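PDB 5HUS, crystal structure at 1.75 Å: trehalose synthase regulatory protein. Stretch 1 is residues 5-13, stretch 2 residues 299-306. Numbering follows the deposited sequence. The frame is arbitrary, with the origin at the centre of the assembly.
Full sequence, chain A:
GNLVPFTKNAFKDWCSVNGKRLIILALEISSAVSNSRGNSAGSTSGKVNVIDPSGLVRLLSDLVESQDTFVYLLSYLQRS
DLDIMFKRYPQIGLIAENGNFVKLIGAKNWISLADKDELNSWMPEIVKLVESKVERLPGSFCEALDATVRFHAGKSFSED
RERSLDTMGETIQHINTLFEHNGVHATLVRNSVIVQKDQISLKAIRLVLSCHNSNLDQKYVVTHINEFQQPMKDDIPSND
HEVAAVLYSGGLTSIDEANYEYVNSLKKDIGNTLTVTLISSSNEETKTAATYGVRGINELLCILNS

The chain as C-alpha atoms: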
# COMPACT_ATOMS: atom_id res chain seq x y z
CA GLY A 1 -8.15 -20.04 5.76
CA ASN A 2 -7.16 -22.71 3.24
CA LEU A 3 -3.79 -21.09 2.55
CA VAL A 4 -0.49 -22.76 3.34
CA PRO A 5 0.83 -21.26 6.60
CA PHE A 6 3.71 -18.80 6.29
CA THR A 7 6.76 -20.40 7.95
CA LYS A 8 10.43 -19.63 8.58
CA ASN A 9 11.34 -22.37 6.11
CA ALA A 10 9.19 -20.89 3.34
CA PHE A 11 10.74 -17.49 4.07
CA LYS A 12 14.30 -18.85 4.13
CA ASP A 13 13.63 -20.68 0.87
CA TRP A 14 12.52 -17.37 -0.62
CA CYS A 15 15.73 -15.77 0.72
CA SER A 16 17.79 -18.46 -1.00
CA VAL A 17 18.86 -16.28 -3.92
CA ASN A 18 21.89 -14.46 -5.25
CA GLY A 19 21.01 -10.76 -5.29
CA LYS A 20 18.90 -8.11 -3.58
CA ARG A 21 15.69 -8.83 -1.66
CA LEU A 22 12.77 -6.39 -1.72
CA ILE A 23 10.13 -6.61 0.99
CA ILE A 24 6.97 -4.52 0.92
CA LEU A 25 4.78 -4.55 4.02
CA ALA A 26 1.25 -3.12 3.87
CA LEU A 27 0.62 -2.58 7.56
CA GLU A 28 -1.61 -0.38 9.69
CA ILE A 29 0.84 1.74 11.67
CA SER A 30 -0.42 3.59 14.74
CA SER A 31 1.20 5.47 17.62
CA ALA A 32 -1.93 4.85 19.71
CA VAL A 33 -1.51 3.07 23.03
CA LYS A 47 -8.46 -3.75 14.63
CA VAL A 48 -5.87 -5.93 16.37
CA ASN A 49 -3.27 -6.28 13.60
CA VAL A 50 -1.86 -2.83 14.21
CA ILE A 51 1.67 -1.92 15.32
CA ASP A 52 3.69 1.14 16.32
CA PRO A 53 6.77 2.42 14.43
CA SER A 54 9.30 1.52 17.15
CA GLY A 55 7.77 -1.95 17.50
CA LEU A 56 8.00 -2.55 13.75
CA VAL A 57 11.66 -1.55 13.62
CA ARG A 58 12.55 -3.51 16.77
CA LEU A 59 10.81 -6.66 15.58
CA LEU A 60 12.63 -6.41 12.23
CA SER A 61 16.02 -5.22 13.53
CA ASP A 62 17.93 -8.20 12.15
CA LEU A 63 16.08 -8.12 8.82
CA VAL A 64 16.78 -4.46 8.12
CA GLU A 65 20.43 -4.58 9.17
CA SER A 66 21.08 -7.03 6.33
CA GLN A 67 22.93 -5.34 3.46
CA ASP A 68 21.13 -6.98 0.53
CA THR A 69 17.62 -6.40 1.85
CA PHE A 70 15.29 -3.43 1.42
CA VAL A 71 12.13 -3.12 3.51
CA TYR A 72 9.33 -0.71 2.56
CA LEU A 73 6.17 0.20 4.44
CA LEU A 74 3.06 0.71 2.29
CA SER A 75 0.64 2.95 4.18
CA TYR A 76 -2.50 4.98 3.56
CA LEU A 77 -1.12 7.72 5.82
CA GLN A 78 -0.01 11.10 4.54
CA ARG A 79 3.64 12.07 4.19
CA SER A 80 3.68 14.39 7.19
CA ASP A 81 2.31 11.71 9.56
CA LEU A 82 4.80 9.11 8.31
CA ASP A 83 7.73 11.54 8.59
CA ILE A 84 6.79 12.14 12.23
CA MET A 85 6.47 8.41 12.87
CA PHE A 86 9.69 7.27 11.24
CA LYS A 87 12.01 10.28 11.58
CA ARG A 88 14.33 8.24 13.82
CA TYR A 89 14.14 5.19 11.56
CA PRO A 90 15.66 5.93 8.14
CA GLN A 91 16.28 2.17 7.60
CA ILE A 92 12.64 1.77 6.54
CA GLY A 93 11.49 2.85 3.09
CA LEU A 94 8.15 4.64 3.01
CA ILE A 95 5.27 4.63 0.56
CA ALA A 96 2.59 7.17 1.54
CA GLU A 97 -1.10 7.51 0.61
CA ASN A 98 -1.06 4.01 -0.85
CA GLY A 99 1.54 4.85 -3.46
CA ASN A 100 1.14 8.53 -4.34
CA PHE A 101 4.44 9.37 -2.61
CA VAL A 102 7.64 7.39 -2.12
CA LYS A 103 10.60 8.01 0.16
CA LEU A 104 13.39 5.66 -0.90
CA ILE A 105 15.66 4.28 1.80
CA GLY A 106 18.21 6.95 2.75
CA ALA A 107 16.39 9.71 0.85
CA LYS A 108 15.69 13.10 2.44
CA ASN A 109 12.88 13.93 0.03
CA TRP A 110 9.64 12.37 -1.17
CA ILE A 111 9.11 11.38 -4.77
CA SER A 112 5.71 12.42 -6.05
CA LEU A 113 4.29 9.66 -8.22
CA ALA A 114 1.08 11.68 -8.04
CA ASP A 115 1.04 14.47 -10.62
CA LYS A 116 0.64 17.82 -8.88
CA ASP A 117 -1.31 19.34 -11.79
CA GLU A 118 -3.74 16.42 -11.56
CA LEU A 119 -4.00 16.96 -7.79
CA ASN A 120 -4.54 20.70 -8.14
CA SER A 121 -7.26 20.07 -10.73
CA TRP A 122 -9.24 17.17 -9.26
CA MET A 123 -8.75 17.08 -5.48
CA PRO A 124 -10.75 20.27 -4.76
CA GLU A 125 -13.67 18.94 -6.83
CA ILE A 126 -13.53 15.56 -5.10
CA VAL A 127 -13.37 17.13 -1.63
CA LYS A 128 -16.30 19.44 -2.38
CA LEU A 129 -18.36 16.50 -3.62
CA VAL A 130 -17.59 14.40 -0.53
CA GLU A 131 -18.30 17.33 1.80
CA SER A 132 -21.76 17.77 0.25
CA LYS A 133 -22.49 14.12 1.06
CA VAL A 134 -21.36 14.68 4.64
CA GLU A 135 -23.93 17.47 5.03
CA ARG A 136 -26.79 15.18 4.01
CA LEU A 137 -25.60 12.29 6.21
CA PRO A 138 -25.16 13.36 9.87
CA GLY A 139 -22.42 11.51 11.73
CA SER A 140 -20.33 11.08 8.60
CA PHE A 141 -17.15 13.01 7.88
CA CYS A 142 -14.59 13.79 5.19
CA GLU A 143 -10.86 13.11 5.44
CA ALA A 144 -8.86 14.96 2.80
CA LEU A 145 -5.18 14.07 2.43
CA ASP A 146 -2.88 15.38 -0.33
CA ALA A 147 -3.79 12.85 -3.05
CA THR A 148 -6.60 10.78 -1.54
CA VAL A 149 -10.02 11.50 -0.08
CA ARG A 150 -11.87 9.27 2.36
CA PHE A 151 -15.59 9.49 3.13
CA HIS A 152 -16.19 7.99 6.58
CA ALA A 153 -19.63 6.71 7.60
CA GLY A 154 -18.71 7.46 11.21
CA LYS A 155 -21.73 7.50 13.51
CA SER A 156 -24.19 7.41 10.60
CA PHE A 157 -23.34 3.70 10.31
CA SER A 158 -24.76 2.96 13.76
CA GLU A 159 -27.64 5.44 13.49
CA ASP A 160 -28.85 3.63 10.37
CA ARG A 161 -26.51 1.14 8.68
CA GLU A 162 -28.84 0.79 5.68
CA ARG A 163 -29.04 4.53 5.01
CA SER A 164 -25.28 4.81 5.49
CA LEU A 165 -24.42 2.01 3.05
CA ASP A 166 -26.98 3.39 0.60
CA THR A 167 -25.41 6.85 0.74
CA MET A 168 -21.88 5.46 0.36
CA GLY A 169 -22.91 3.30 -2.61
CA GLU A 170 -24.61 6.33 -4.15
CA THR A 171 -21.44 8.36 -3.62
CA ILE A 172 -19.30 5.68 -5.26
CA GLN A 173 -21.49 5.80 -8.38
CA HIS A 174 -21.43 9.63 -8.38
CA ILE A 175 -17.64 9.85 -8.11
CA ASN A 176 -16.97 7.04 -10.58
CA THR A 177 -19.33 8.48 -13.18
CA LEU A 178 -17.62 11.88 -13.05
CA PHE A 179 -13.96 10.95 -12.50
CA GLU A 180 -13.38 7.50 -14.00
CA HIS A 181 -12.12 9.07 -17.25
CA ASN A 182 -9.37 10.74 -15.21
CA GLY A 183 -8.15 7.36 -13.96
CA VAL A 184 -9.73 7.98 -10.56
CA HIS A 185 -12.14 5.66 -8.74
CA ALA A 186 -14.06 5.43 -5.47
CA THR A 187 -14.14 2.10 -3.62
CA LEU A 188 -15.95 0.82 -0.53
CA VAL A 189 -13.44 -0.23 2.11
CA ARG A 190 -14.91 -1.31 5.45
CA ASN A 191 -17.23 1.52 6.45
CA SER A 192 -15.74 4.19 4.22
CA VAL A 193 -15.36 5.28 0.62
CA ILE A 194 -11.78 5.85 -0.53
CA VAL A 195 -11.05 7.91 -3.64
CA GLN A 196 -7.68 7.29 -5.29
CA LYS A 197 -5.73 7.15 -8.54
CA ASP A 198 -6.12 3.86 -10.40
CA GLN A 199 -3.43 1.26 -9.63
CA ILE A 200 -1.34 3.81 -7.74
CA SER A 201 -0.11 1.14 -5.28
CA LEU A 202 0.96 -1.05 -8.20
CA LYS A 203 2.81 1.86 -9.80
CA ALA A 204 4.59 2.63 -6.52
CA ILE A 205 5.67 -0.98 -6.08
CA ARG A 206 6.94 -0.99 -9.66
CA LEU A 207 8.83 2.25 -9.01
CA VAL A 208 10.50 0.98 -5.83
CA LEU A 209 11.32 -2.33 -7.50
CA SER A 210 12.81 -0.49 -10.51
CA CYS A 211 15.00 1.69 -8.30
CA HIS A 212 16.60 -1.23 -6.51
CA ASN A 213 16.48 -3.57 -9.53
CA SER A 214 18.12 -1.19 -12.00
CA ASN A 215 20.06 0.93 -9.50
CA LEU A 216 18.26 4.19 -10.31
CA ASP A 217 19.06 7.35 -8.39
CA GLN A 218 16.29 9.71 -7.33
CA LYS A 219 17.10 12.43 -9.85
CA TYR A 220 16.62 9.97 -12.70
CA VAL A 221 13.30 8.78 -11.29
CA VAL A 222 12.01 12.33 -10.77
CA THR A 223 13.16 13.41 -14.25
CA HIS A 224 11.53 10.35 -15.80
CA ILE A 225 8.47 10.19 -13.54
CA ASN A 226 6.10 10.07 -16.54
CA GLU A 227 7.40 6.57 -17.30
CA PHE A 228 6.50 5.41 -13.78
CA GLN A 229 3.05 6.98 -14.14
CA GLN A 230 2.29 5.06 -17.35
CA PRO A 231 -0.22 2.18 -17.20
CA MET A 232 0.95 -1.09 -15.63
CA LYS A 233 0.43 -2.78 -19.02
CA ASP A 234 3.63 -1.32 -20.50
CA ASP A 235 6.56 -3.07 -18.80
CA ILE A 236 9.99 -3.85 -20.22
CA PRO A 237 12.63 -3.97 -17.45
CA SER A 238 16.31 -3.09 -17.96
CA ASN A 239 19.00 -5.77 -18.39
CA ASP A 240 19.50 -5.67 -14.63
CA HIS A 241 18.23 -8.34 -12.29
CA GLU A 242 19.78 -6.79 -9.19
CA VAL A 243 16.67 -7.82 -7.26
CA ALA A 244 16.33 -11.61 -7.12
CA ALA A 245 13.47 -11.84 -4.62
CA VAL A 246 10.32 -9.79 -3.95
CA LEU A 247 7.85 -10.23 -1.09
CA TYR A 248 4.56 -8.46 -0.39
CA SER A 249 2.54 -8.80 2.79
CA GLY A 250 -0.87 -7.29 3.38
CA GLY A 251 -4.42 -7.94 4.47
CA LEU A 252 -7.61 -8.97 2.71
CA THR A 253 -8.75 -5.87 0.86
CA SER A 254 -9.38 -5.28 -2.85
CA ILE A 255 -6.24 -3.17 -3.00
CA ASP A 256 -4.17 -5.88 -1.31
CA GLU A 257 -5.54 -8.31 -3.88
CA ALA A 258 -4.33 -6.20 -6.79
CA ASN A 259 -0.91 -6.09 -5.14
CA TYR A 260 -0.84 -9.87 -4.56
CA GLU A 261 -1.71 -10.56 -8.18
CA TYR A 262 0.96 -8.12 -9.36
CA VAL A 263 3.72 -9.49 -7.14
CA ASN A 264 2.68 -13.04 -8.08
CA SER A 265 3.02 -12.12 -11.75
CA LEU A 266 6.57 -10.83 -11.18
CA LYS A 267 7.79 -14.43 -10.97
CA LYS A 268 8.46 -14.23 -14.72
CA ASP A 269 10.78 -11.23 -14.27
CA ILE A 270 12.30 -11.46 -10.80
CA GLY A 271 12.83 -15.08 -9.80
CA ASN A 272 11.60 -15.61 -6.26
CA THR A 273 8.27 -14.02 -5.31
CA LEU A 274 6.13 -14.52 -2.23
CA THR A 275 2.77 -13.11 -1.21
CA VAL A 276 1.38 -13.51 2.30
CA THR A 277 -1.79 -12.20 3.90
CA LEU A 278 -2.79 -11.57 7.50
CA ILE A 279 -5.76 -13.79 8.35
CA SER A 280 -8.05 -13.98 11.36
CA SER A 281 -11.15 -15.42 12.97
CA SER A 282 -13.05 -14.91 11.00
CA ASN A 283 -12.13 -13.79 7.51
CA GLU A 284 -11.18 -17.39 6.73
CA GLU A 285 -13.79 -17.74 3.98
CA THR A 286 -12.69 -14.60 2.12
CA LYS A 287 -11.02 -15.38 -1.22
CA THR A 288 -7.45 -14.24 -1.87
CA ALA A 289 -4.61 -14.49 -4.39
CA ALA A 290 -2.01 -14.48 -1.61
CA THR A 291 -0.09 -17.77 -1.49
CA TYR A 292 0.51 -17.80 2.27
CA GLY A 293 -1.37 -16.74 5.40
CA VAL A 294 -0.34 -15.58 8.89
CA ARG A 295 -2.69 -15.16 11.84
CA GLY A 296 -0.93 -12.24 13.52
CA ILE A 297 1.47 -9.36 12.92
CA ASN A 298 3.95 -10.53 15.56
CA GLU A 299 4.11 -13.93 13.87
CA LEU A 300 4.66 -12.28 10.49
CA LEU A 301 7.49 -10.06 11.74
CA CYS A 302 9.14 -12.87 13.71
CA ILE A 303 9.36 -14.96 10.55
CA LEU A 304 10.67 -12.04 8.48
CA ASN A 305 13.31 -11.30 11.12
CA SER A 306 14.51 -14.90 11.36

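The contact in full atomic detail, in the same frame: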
# COMPACT_ATOMS: atom_id res chain seq x y z
N PRO A 5 0.28 -22.15 5.58
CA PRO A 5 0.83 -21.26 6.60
C PRO A 5 2.22 -20.73 6.25
O PRO A 5 3.09 -21.50 5.84
CB PRO A 5 0.88 -22.15 7.85
CG PRO A 5 -0.18 -23.16 7.62
CD PRO A 5 -0.14 -23.44 6.15
N PHE A 6 2.40 -19.43 6.42
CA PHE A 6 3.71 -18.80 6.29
C PHE A 6 4.63 -19.35 7.39
O PHE A 6 4.26 -19.36 8.56
CB PHE A 6 3.56 -17.27 6.37
CG PHE A 6 4.78 -16.50 5.98
CD1 PHE A 6 5.21 -15.42 6.74
CD2 PHE A 6 5.49 -16.81 4.83
CE1 PHE A 6 6.32 -14.68 6.38
CE2 PHE A 6 6.61 -16.09 4.46
CZ PHE A 6 7.03 -15.02 5.24
N THR A 7 5.81 -19.82 7.00
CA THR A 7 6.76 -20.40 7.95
C THR A 7 8.16 -19.83 7.74
O THR A 7 8.44 -19.21 6.71
CB THR A 7 6.82 -21.94 7.82
OG1 THR A 7 7.31 -22.28 6.52
CG2 THR A 7 5.45 -22.56 8.02
N LYS A 8 9.03 -20.04 8.71
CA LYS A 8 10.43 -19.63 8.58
C LYS A 8 11.10 -20.34 7.41
O LYS A 8 11.92 -19.74 6.71
CB LYS A 8 11.21 -19.91 9.87
CG LYS A 8 10.75 -19.08 11.06
CD LYS A 8 11.70 -19.23 12.24
CE LYS A 8 11.24 -18.39 13.42
NZ LYS A 8 12.26 -18.33 14.51
N ASN A 9 10.75 -21.60 7.20
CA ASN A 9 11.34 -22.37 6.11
C ASN A 9 10.95 -21.82 4.74
O ASN A 9 11.80 -21.69 3.86
CB ASN A 9 10.93 -23.84 6.20
CG ASN A 9 11.67 -24.58 7.30
OD1 ASN A 9 12.76 -24.17 7.70
ND2 ASN A 9 11.09 -25.67 7.78
N ALA A 10 9.67 -21.48 4.58
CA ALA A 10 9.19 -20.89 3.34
C ALA A 10 9.87 -19.54 3.10
O ALA A 10 10.22 -19.21 1.96
CB ALA A 10 7.67 -20.73 3.39
N PHE A 11 10.05 -18.77 4.16
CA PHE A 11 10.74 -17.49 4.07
C PHE A 11 12.21 -17.67 3.71
O PHE A 11 12.72 -16.98 2.83
CB PHE A 11 10.61 -16.71 5.39
CG PHE A 11 11.40 -15.43 5.40
CD1 PHE A 11 11.02 -14.36 4.61
CD2 PHE A 11 12.52 -15.31 6.21
CE1 PHE A 11 11.75 -13.18 4.62
CE2 PHE A 11 13.25 -14.13 6.22
CZ PHE A 11 12.86 -13.07 5.43
N LYS A 12 12.88 -18.59 4.39
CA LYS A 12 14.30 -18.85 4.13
C LYS A 12 14.53 -19.41 2.74
O LYS A 12 15.56 -19.15 2.12
CB LYS A 12 14.87 -19.81 5.18
CG LYS A 12 15.04 -19.20 6.55
CD LYS A 12 15.89 -17.94 6.48
CE LYS A 12 16.19 -17.40 7.87
NZ LYS A 12 17.07 -16.20 7.83
N ASP A 13 13.58 -20.20 2.25
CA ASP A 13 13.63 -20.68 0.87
C ASP A 13 13.56 -19.51 -0.10
O ASP A 13 14.29 -19.45 -1.08
CB ASP A 13 12.49 -21.67 0.59
CG ASP A 13 12.76 -23.04 1.19
OD1 ASP A 13 13.93 -23.33 1.51
OD2 ASP A 13 11.80 -23.83 1.32
N GLU A 299 3.66 -12.70 14.51
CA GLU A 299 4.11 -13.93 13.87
C GLU A 299 4.75 -13.62 12.52
O GLU A 299 5.79 -14.19 12.17
CB GLU A 299 2.95 -14.90 13.69
CG GLU A 299 3.39 -16.26 13.15
CD GLU A 299 2.24 -17.20 12.90
OE1 GLU A 299 1.08 -16.72 12.86
OE2 GLU A 299 2.49 -18.41 12.74
N LEU A 300 4.12 -12.71 11.78
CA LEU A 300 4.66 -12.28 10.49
C LEU A 300 6.06 -11.70 10.65
O LEU A 300 6.98 -12.11 9.95
CB LEU A 300 3.74 -11.24 9.85
CG LEU A 300 4.25 -10.56 8.58
CD1 LEU A 300 4.32 -11.56 7.44
CD2 LEU A 300 3.35 -9.38 8.20
N LEU A 301 6.21 -10.76 11.58
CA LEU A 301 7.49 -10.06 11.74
C LEU A 301 8.57 -10.99 12.29
O LEU A 301 9.74 -10.87 11.94
CB LEU A 301 7.31 -8.83 12.64
CG LEU A 301 6.35 -7.77 12.10
CD1 LEU A 301 6.28 -6.55 13.01
CD2 LEU A 301 6.73 -7.37 10.68
N CYS A 302 8.18 -11.92 13.15
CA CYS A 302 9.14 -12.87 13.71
C CYS A 302 9.73 -13.77 12.63
O CYS A 302 10.92 -14.09 12.65
CB CYS A 302 8.50 -13.70 14.82
SG CYS A 302 8.33 -12.80 16.38
N ILE A 303 8.89 -14.17 11.68
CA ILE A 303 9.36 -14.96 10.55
C ILE A 303 10.28 -14.13 9.66
O ILE A 303 11.36 -14.59 9.28
CB ILE A 303 8.18 -15.50 9.72
CG1 ILE A 303 7.41 -16.55 10.52
CG2 ILE A 303 8.69 -16.10 8.41
CD1 ILE A 303 6.08 -16.95 9.91
N LEU A 304 9.87 -12.91 9.34
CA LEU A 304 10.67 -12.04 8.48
C LEU A 304 12.01 -11.65 9.11
O LEU A 304 12.95 -11.29 8.41
CB LEU A 304 9.90 -10.77 8.11
CG LEU A 304 8.61 -10.92 7.32
CD1 LEU A 304 8.00 -9.53 7.10
CD2 LEU A 304 8.85 -11.62 6.00
N ASN A 305 12.08 -11.71 10.44
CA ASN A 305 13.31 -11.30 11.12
C ASN A 305 14.22 -12.49 11.40
O ASN A 305 15.34 -12.32 11.88
CB ASN A 305 12.98 -10.57 12.42
CG ASN A 305 14.18 -9.84 12.99
OD1 ASN A 305 14.69 -8.91 12.37
ND2 ASN A 305 14.63 -10.26 14.16
N SER A 306 13.74 -13.69 11.09
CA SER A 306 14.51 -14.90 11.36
C SER A 306 15.69 -15.04 10.41
O SER A 306 16.60 -15.83 10.64
CB SER A 306 13.62 -16.14 11.27
OG SER A 306 13.24 -16.40 9.93

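Two segments from opposite ends of the chain, at least 292 residues apart where they touch, bury 495 Å² between them. The helix beginning at Lys8 and the one containing residues 299-304 cross at -46°, their axes approaching to 9.7 Å; the backbones come nearest where Lys8 CA lies 5.2 Å from Ile303 CA. Thr7 precedes the first helix as its N-cap, with OG1 accepting from Ala10 N at 3.2 Å and an N-H...O angle of 164°.

Ile303 loses the most surface, 98 Å². Its CA-CB bond points sideways, yet its CG2 methyl reaches Phe6 CE1 (3.4 Å) and Phe11 CB (3.6 Å), so one methyl bridges two aromatic residues, while Ile303 CD1 lies 3.3 Å from Phe6 O. Phe6 (80 Å², chi1 t) directs its ring onward to Leu300 CD1, 3.9 Å from Phe6 CE1, and meets Leu304 CD2 at its edge, 3.9 Å from Phe6 CZ. Phe11 offers a face instead: Leu304 CA sits 4.0 Å from the centroid of its ring, 17° off the normal, a CH-pi contact.

Ser306, the terminal residue, loses 78 Å². Its OG donates to Ile303 O at 2.7 Å, and its CB packs 3.8 Å from Lys8 CD. Lys12 NZ reaches Ser306 O at 2.9 Å, a weak hydrogen bond at the exposed margin of an otherwise apolar contact.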